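PDB 1RV9: conserved hypothetical protein NMB0706 from Neisseria meningitidis, which is of unknown function but belongs to the DUF152 (YfiH) family, named after multi-copper polyphenol oxidoreductase laccases, and may be an enzyme. Local coordinates for residues 47-52 against 247-252; 166-171 against 204-209. All coordinates share one frame; numbering follows the deposited sequence.

Interaction 1. Residues 47-52 against 247-252; sequences LNLGTH and RMASLI. With SO4 (sulfate ion), chain B.
Asn48 and Arg247 bring the two backbones closest, their CA atoms 5.1 Å apart, where the loop 47-52 passes the start of strand 248-254. The only backbone hydrogen bond between the segments runs from Leu49 N to Arg247 O, 3.0 Å and almost straight at 169°, with the donor in the carbonyl plane. The N-H of Arg247, just before the strand, is taken by a side chain: Arg247 N gives its hydrogen to Asn48 OD1 at 2.8 Å. The same oxygen accepts from Gly50 N at 3.0 Å, which makes an Asx turn, and the two donors reach it from opposite faces of the amide plane. Asn48 CG lies anti to the backbone N (chi1 171°), which sets the amide between its own turn and the incoming strand; ND2 is held by Asp55, with a weak further bond to Gly50 O. OD1 thereby serves the turn and the N-H of Arg247 together. Strand 248-254 lies between strands 28-33 and 110-115, antiparallel to both, in a mixed sheet, and the loop lies against its N-terminal end. Leu49 CD1 meets CB of Ala249, the second residue of the strand, at 3.6 Å, an apolar contact beside the polar one. Beyond the turn, His52 and Arg247 cross at about a right angle, ring and guanidinium planes 81° apart, and both point edges at one sulfate, probably from the crystallisation liquor. His52 NE2 donates to sulfate O2 at 2.8 Å, and Arg247 NH2 donates to this oxygen at 3.0 Å, while weak bonds run from Arg247 NE to O2 and from NH2 to O3. His82 NE2 is also hydrogen-bonded to the sulfate.

Interaction 2. Residues 166-171 against 204-209; sequences PAISAD and ADLYAL
The Tyr207 ring leans obliquely against Ala167: its CE1 lies 4.0 Å from Ala167 CB, and the hydroxyl at its tip accepts from Ala167 N at 2.9 Å, N-H...O angle 147°. Tyr207 OH is also hydrogen-bonded to His227 O, so the phenol ties the loop 166-171 to a second loop. Asp205 presents the other flat group. Its carboxylate sits at the N-cap of helix 206-217, where OD1 receives Ala208 N from above the carboxylate plane at 3.0 Å; CG anti to the backbone N (chi1 -171°) turns the group back over the first helical turn. The arrangement is thus a capped helix start packed against the loop that leaves strand 160-164 of the six-stranded sheet. Near the cap, Ala170 CB rests on Asp205 CB, and Ala170 CA makes a CA-H...O contact of 3.2 Å with Ala204 O. Leu206 supplies the apolar side, its CD1 touching Ile168 CG2 at 3.8 Å as the two side chains cross obliquely; Leu141 of helix 138-143 also packs on Leu206. Two waters bridge polar backbone and side-chain atoms of the two segments. One molecule links Ala170 N with Asp205 OD1, the latter bond weak. The other donates to Ile168 O and to Ala204 O, and accepts the hydrogen of Leu206 N at 2.8 Å.

The centres of interactions 1 and 2 are 19 Å apart, yet the two contacts touch where Ser250 OG approaches Pro166 CD at 4.2 Å. Along the chain, interaction 2 is nested inside the loop closed by interaction 1: segments 166-171 and 204-209 fall between 47-52 and 247-252. Interaction 1 belongs to the mixed sheet containing strand 248-254, interaction 2 to the exit of strand 160-164 in the six-stranded sheet and to the start of helix 206-217, with the end of strand 201-204 of a three-stranded sheet. Thr229, which pairs by backbone with Ala167 and touches the side chain of Met248, is a second bridge. Ser250–Pro166 and Thr229 thus bring the two regions together in the alpha-beta-beta-alpha structure.

Interaction 1. Residues 47-52 against 247-252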
ATOM      1  N   LEU A  47       4.827   6.745  14.969  1.00 14.16           N
ATOM      2  CA  LEU A  47       3.690   5.867  14.662  1.00 11.99           C
ATOM      3  C   LEU A  47       3.921   4.542  13.941  1.00 11.96           C
ATOM      4  O   LEU A  47       3.391   4.323  12.860  1.00 11.60           O
ATOM      5  CB  LEU A  47       2.541   6.639  14.008  1.00 11.40           C
ATOM      6  CG  LEU A  47       1.110   6.094  14.112  1.00  9.97           C
ATOM      7  CD1 LEU A  47       0.541   6.229  15.535  1.00 11.91           C
ATOM      8  CD2 LEU A  47       0.239   6.911  13.150  1.00 11.67           C
ATOM      9  N   ASN A  48       4.633   3.622  14.601  1.00 10.89           N
ATOM     10  CA  ASN A  48       4.881   2.311  14.002  1.00  9.79           C
ATOM     11  C   ASN A  48       3.716   1.361  14.204  1.00  9.88           C
ATOM     12  O   ASN A  48       3.356   1.031  15.335  1.00 10.91           O
ATOM     13  CB  ASN A  48       6.144   1.673  14.576  1.00  9.60           C
ATOM     14  CG  ASN A  48       6.313   0.242  14.134  1.00 11.09           C
ATOM     15  OD1 ASN A  48       6.098  -0.078  12.971  1.00 10.83           O
ATOM     16  ND2 ASN A  48       6.711  -0.629  15.060  1.00 10.97           N
ATOM     17  N   LEU A  49       3.137   0.914  13.098  1.00  8.28           N
ATOM     18  CA  LEU A  49       2.000   0.015  13.155  1.00  8.58           C
ATOM     19  C   LEU A  49       2.348  -1.446  12.899  1.00  7.99           C
ATOM     20  O   LEU A  49       1.470  -2.304  12.953  1.00  8.14           O
ATOM     21  CB  LEU A  49       0.945   0.477  12.148  1.00  8.07           C
ATOM     22  CG  LEU A  49       0.466   1.916  12.354  1.00  9.71           C
ATOM     23  CD1 LEU A  49      -0.360   2.363  11.158  1.00 10.26           C
ATOM     24  CD2 LEU A  49      -0.343   2.005  13.637  1.00  8.49           C
ATOM     25  N   GLY A  50       3.623  -1.733  12.632  1.00  9.36           N
ATOM     26  CA  GLY A  50       4.032  -3.105  12.363  1.00 10.36           C
ATOM     27  C   GLY A  50       4.495  -3.876  13.586  1.00 10.33           C
ATOM     28  O   GLY A  50       5.294  -3.377  14.376  1.00 11.26           O
ATOM     29  N   THR A  51       3.996  -5.100  13.734  1.00 11.46           N
ATOM     30  CA  THR A  51       4.349  -5.950  14.870  1.00 12.16           C
ATOM     31  C   THR A  51       5.463  -6.931  14.519  1.00 13.57           C
ATOM     32  O   THR A  51       5.876  -7.733  15.358  1.00 14.47           O
ATOM     33  CB  THR A  51       3.150  -6.794  15.326  1.00 12.82           C
ATOM     34  OG1 THR A  51       2.756  -7.667  14.260  1.00 14.59           O
ATOM     35  CG2 THR A  51       1.979  -5.909  15.710  1.00 13.34           C
ATOM     36  N   HIS A  52       5.946  -6.859  13.285  1.00 12.33           N
ATOM     37  CA  HIS A  52       6.979  -7.769  12.797  1.00 13.10           C
ATOM     38  C   HIS A  52       8.324  -7.105  12.522  1.00 12.34           C
ATOM     39  O   HIS A  52       9.156  -7.672  11.809  1.00 13.90           O
ATOM     40  CB  HIS A  52       6.491  -8.420  11.501  1.00 14.99           C
ATOM     41  CG  HIS A  52       6.269  -7.440  10.387  1.00 17.28           C
ATOM     42  ND1 HIS A  52       5.362  -6.404  10.474  1.00 17.48           N
ATOM     43  CD2 HIS A  52       6.852  -7.327   9.170  1.00 18.66           C
ATOM     44  CE1 HIS A  52       5.396  -5.696   9.359  1.00 19.14           C
ATOM     45  NE2 HIS A  52       6.292  -6.234   8.551  1.00 17.73           N
ATOM     46  N   ARG A 247       6.492   0.963  10.364  1.00  8.46           N
ATOM     47  CA  ARG A 247       5.650   0.831   9.184  1.00  7.36           C
ATOM     48  C   ARG A 247       4.462   1.775   9.304  1.00  7.85           C
ATOM     49  O   ARG A 247       3.831   1.851  10.356  1.00  8.11           O
ATOM     50  CB  ARG A 247       5.120  -0.601   9.057  1.00  7.67           C
ATOM     51  CG  ARG A 247       6.186  -1.656   8.795  1.00  7.86           C
ATOM     52  CD  ARG A 247       6.752  -1.544   7.390  1.00  7.44           C
ATOM     53  NE  ARG A 247       7.723  -2.601   7.111  1.00  9.37           N
ATOM     54  CZ  ARG A 247       8.981  -2.606   7.542  1.00  9.98           C
ATOM     55  NH1 ARG A 247       9.449  -1.604   8.280  1.00  8.11           N
ATOM     56  NH2 ARG A 247       9.773  -3.624   7.240  1.00 10.50           N
ATOM     57  N   MET A 248       4.177   2.521   8.242  1.00  7.58           N
ATOM     58  CA  MET A 248       3.003   3.376   8.267  1.00  8.12           C
ATOM     59  C   MET A 248       1.954   2.545   7.541  1.00  7.99           C
ATOM     60  O   MET A 248       2.235   1.420   7.123  1.00  8.08           O
ATOM     61  CB  MET A 248       3.244   4.717   7.560  1.00  9.87           C
ATOM     62  CG  MET A 248       3.839   4.641   6.176  1.00  9.28           C
ATOM     63  SD  MET A 248       5.631   4.796   6.198  1.00 10.41           S
ATOM     64  CE  MET A 248       5.971   4.476   4.478  1.00  9.49           C
ATOM     65  N   ALA A 249       0.746   3.064   7.393  1.00  6.96           N
ATOM     66  CA  ALA A 249      -0.274   2.276   6.718  1.00  6.79           C
ATOM     67  C   ALA A 249      -1.177   3.120   5.854  1.00  7.13           C
ATOM     68  O   ALA A 249      -1.297   4.326   6.051  1.00  7.59           O
ATOM     69  CB  ALA A 249      -1.105   1.528   7.736  1.00  8.17           C
ATOM     70  N   SER A 250      -1.788   2.468   4.875  1.00  5.91           N
ATOM     71  CA  SER A 250      -2.735   3.126   3.992  1.00  5.91           C
ATOM     72  C   SER A 250      -4.031   2.377   4.226  1.00  4.51           C
ATOM     73  O   SER A 250      -4.108   1.157   4.014  1.00  5.72           O
ATOM     74  CB  SER A 250      -2.279   3.021   2.539  1.00  6.75           C
ATOM     75  OG  SER A 250      -1.078   3.753   2.362  1.00  7.93           O
ATOM     76  N   LEU A 251      -5.036   3.112   4.694  1.00  4.70           N
ATOM     77  CA  LEU A 251      -6.334   2.541   5.023  1.00  4.67           C
ATOM     78  C   LEU A 251      -7.452   3.134   4.191  1.00  5.07           C
ATOM     79  O   LEU A 251      -7.386   4.288   3.768  1.00  5.47           O
ATOM     80  CB  LEU A 251      -6.658   2.774   6.505  1.00  6.91           C
ATOM     81  CG  LEU A 251      -5.682   2.265   7.566  1.00  9.32           C
ATOM     82  CD1 LEU A 251      -4.479   3.192   7.653  1.00 11.96           C
ATOM     83  CD2 LEU A 251      -6.400   2.213   8.910  1.00 11.07           C
ATOM     84  N   ILE A 252      -8.485   2.333   3.977  1.00  4.81           N
ATOM     85  CA  ILE A 252      -9.643   2.778   3.221  1.00  5.55           C
ATOM     86  C   ILE A 252     -10.880   2.071   3.753  1.00  5.92           C
ATOM     87  O   ILE A 252     -10.830   0.902   4.142  1.00  5.95           O
ATOM     88  CB  ILE A 252      -9.461   2.501   1.701  1.00  5.73           C
ATOM     89  CG1 ILE A 252     -10.623   3.112   0.917  1.00  6.19           C
ATOM     90  CG2 ILE A 252      -9.361   1.000   1.438  1.00  6.20           C
ATOM     91  CD1 ILE A 252     -10.378   3.142  -0.579  1.00  6.25           C
TER
HETATM   92  S   SO4 B 500       8.533  -6.497   5.159  1.00 23.09           S
HETATM   93  O1  SO4 B 500       9.203  -7.748   5.567  1.00 25.09           O
HETATM   94  O2  SO4 B 500       7.926  -5.855   6.342  1.00 23.52           O
HETATM   95  O3  SO4 B 500       9.521  -5.585   4.560  1.00 24.82           O
HETATM   96  O4  SO4 B 500       7.476  -6.801   4.179  1.00 25.12           O

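Interaction 2. Residues 166-171 against 204-209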
ATOM      1  N   PRO A 166       2.235   6.416  -0.551  1.00  8.56           N
ATOM      2  CA  PRO A 166       3.657   6.744  -0.417  1.00  8.09           C
ATOM      3  C   PRO A 166       4.559   5.521  -0.539  1.00  8.57           C
ATOM      4  O   PRO A 166       4.405   4.556   0.203  1.00  8.42           O
ATOM      5  CB  PRO A 166       3.727   7.394   0.964  1.00  9.62           C
ATOM      6  CG  PRO A 166       2.658   6.677   1.724  1.00 10.69           C
ATOM      7  CD  PRO A 166       1.521   6.610   0.725  1.00  8.81           C
ATOM      8  N   ALA A 167       5.493   5.568  -1.485  1.00  8.27           N
ATOM      9  CA  ALA A 167       6.420   4.464  -1.702  1.00  8.71           C
ATOM     10  C   ALA A 167       7.800   5.013  -2.025  1.00  9.76           C
ATOM     11  O   ALA A 167       8.001   6.228  -2.090  1.00  9.39           O
ATOM     12  CB  ALA A 167       5.932   3.583  -2.854  1.00  7.46           C
ATOM     13  N   ILE A 168       8.756   4.114  -2.218  1.00  9.48           N
ATOM     14  CA  ILE A 168      10.104   4.533  -2.561  1.00 10.03           C
ATOM     15  C   ILE A 168      10.045   4.920  -4.037  1.00 10.85           C
ATOM     16  O   ILE A 168       9.487   4.183  -4.858  1.00 10.66           O
ATOM     17  CB  ILE A 168      11.116   3.386  -2.321  1.00  9.64           C
ATOM     18  CG1 ILE A 168      12.531   3.863  -2.646  1.00  8.05           C
ATOM     19  CG2 ILE A 168      10.733   2.158  -3.148  1.00 10.43           C
ATOM     20  CD1 ILE A 168      13.614   2.902  -2.196  1.00  9.50           C
ATOM     21  N   SER A 169      10.592   6.085  -4.370  1.00 11.40           N
ATOM     22  CA  SER A 169      10.563   6.553  -5.749  1.00 12.29           C
ATOM     23  C   SER A 169      11.700   5.981  -6.586  1.00 12.08           C
ATOM     24  O   SER A 169      12.687   5.475  -6.055  1.00 11.56           O
ATOM     25  CB  SER A 169      10.611   8.082  -5.792  1.00 13.69           C
ATOM     26  OG  SER A 169      11.900   8.558  -5.458  1.00 12.65           O
ATOM     27  N   ALA A 170      11.547   6.074  -7.901  1.00 13.45           N
ATOM     28  CA  ALA A 170      12.534   5.561  -8.841  1.00 15.53           C
ATOM     29  C   ALA A 170      13.957   5.974  -8.484  1.00 17.07           C
ATOM     30  O   ALA A 170      14.870   5.144  -8.474  1.00 17.69           O
ATOM     31  CB  ALA A 170      12.190   6.033 -10.247  1.00 15.92           C
ATOM     32  N   ASP A 171      14.139   7.254  -8.182  1.00 17.20           N
ATOM     33  CA  ASP A 171      15.456   7.777  -7.838  1.00 19.42           C
ATOM     34  C   ASP A 171      16.179   7.008  -6.742  1.00 18.32           C
ATOM     35  O   ASP A 171      17.407   6.925  -6.740  1.00 19.37           O
ATOM     36  CB  ASP A 171      15.345   9.243  -7.419  1.00 23.28           C
ATOM     37  CG  ASP A 171      15.132  10.167  -8.593  1.00 27.58           C
ATOM     38  OD1 ASP A 171      15.981  10.164  -9.510  1.00 30.50           O
ATOM     39  OD2 ASP A 171      14.120  10.899  -8.599  1.00 30.55           O
ATOM     40  N   ALA A 204      14.109   1.434 -10.507  1.00 11.36           N
ATOM     41  CA  ALA A 204      12.762   0.949 -10.775  1.00 11.29           C
ATOM     42  C   ALA A 204      11.713   1.937 -10.290  1.00 10.07           C
ATOM     43  O   ALA A 204      11.778   2.424  -9.164  1.00 11.40           O
ATOM     44  CB  ALA A 204      12.558  -0.404 -10.107  1.00 11.31           C
ATOM     45  N   ASP A 205      10.745   2.225 -11.154  1.00 10.16           N
ATOM     46  CA  ASP A 205       9.670   3.155 -10.836  1.00 10.66           C
ATOM     47  C   ASP A 205       8.399   2.372 -10.500  1.00 10.31           C
ATOM     48  O   ASP A 205       7.642   1.988 -11.393  1.00 10.59           O
ATOM     49  CB  ASP A 205       9.413   4.069 -12.039  1.00 10.72           C
ATOM     50  CG  ASP A 205       8.456   5.198 -11.727  1.00 13.24           C
ATOM     51  OD1 ASP A 205       7.703   5.097 -10.731  1.00 11.78           O
ATOM     52  OD2 ASP A 205       8.445   6.186 -12.492  1.00 13.39           O
ATOM     53  N   LEU A 206       8.170   2.130  -9.211  1.00  8.92           N
ATOM     54  CA  LEU A 206       6.992   1.387  -8.780  1.00  9.47           C
ATOM     55  C   LEU A 206       5.685   2.051  -9.191  1.00  9.66           C
ATOM     56  O   LEU A 206       4.707   1.369  -9.492  1.00  8.30           O
ATOM     57  CB  LEU A 206       7.007   1.196  -7.261  1.00  8.56           C
ATOM     58  CG  LEU A 206       8.012   0.192  -6.700  1.00 10.15           C
ATOM     59  CD1 LEU A 206       8.080   0.350  -5.181  1.00  9.34           C
ATOM     60  CD2 LEU A 206       7.601  -1.227  -7.085  1.00  9.57           C
ATOM     61  N   TYR A 207       5.656   3.380  -9.190  1.00  9.16           N
ATOM     62  CA  TYR A 207       4.440   4.083  -9.572  1.00  9.15           C
ATOM     63  C   TYR A 207       4.128   3.818 -11.039  1.00 10.38           C
ATOM     64  O   TYR A 207       2.991   3.512 -11.397  1.00 10.02           O
ATOM     65  CB  TYR A 207       4.587   5.591  -9.346  1.00  9.29           C
ATOM     66  CG  TYR A 207       4.803   5.990  -7.904  1.00  8.08           C
ATOM     67  CD1 TYR A 207       3.983   5.494  -6.888  1.00  8.59           C
ATOM     68  CD2 TYR A 207       5.813   6.885  -7.557  1.00 10.07           C
ATOM     69  CE1 TYR A 207       4.167   5.887  -5.563  1.00  8.88           C
ATOM     70  CE2 TYR A 207       6.005   7.282  -6.236  1.00 11.33           C
ATOM     71  CZ  TYR A 207       5.178   6.781  -5.246  1.00  9.48           C
ATOM     72  OH  TYR A 207       5.366   7.179  -3.943  1.00 10.33           O
ATOM     73  N   ALA A 208       5.148   3.936 -11.883  1.00 11.61           N
ATOM     74  CA  ALA A 208       4.976   3.711 -13.312  1.00 11.68           C
ATOM     75  C   ALA A 208       4.592   2.263 -13.593  1.00 10.89           C
ATOM     76  O   ALA A 208       3.757   1.990 -14.457  1.00 11.93           O
ATOM     77  CB  ALA A 208       6.252   4.070 -14.055  1.00 10.87           C
ATOM     78  N   LEU A 209       5.206   1.332 -12.868  1.00 10.71           N
ATOM     79  CA  LEU A 209       4.889  -0.078 -13.050  1.00  9.88           C
ATOM     80  C   LEU A 209       3.433  -0.318 -12.669  1.00 10.78           C
ATOM     81  O   LEU A 209       2.710  -1.024 -13.366  1.00  8.95           O
ATOM     82  CB  LEU A 209       5.807  -0.958 -12.189  1.00 10.61           C
ATOM     83  CG  LEU A 209       7.255  -1.115 -12.673  1.00 10.96           C
ATOM     84  CD1 LEU A 209       8.090  -1.798 -11.595  1.00  9.29           C
ATOM     85  CD2 LEU A 209       7.285  -1.933 -13.962  1.00 11.29           C
TER
HETATM   86  O   HOH W   1       9.901   3.244  -7.322  1.00 11.60           O
HETATM   87  O   HOH W   2       8.940   7.164  -8.886  1.00 19.85           O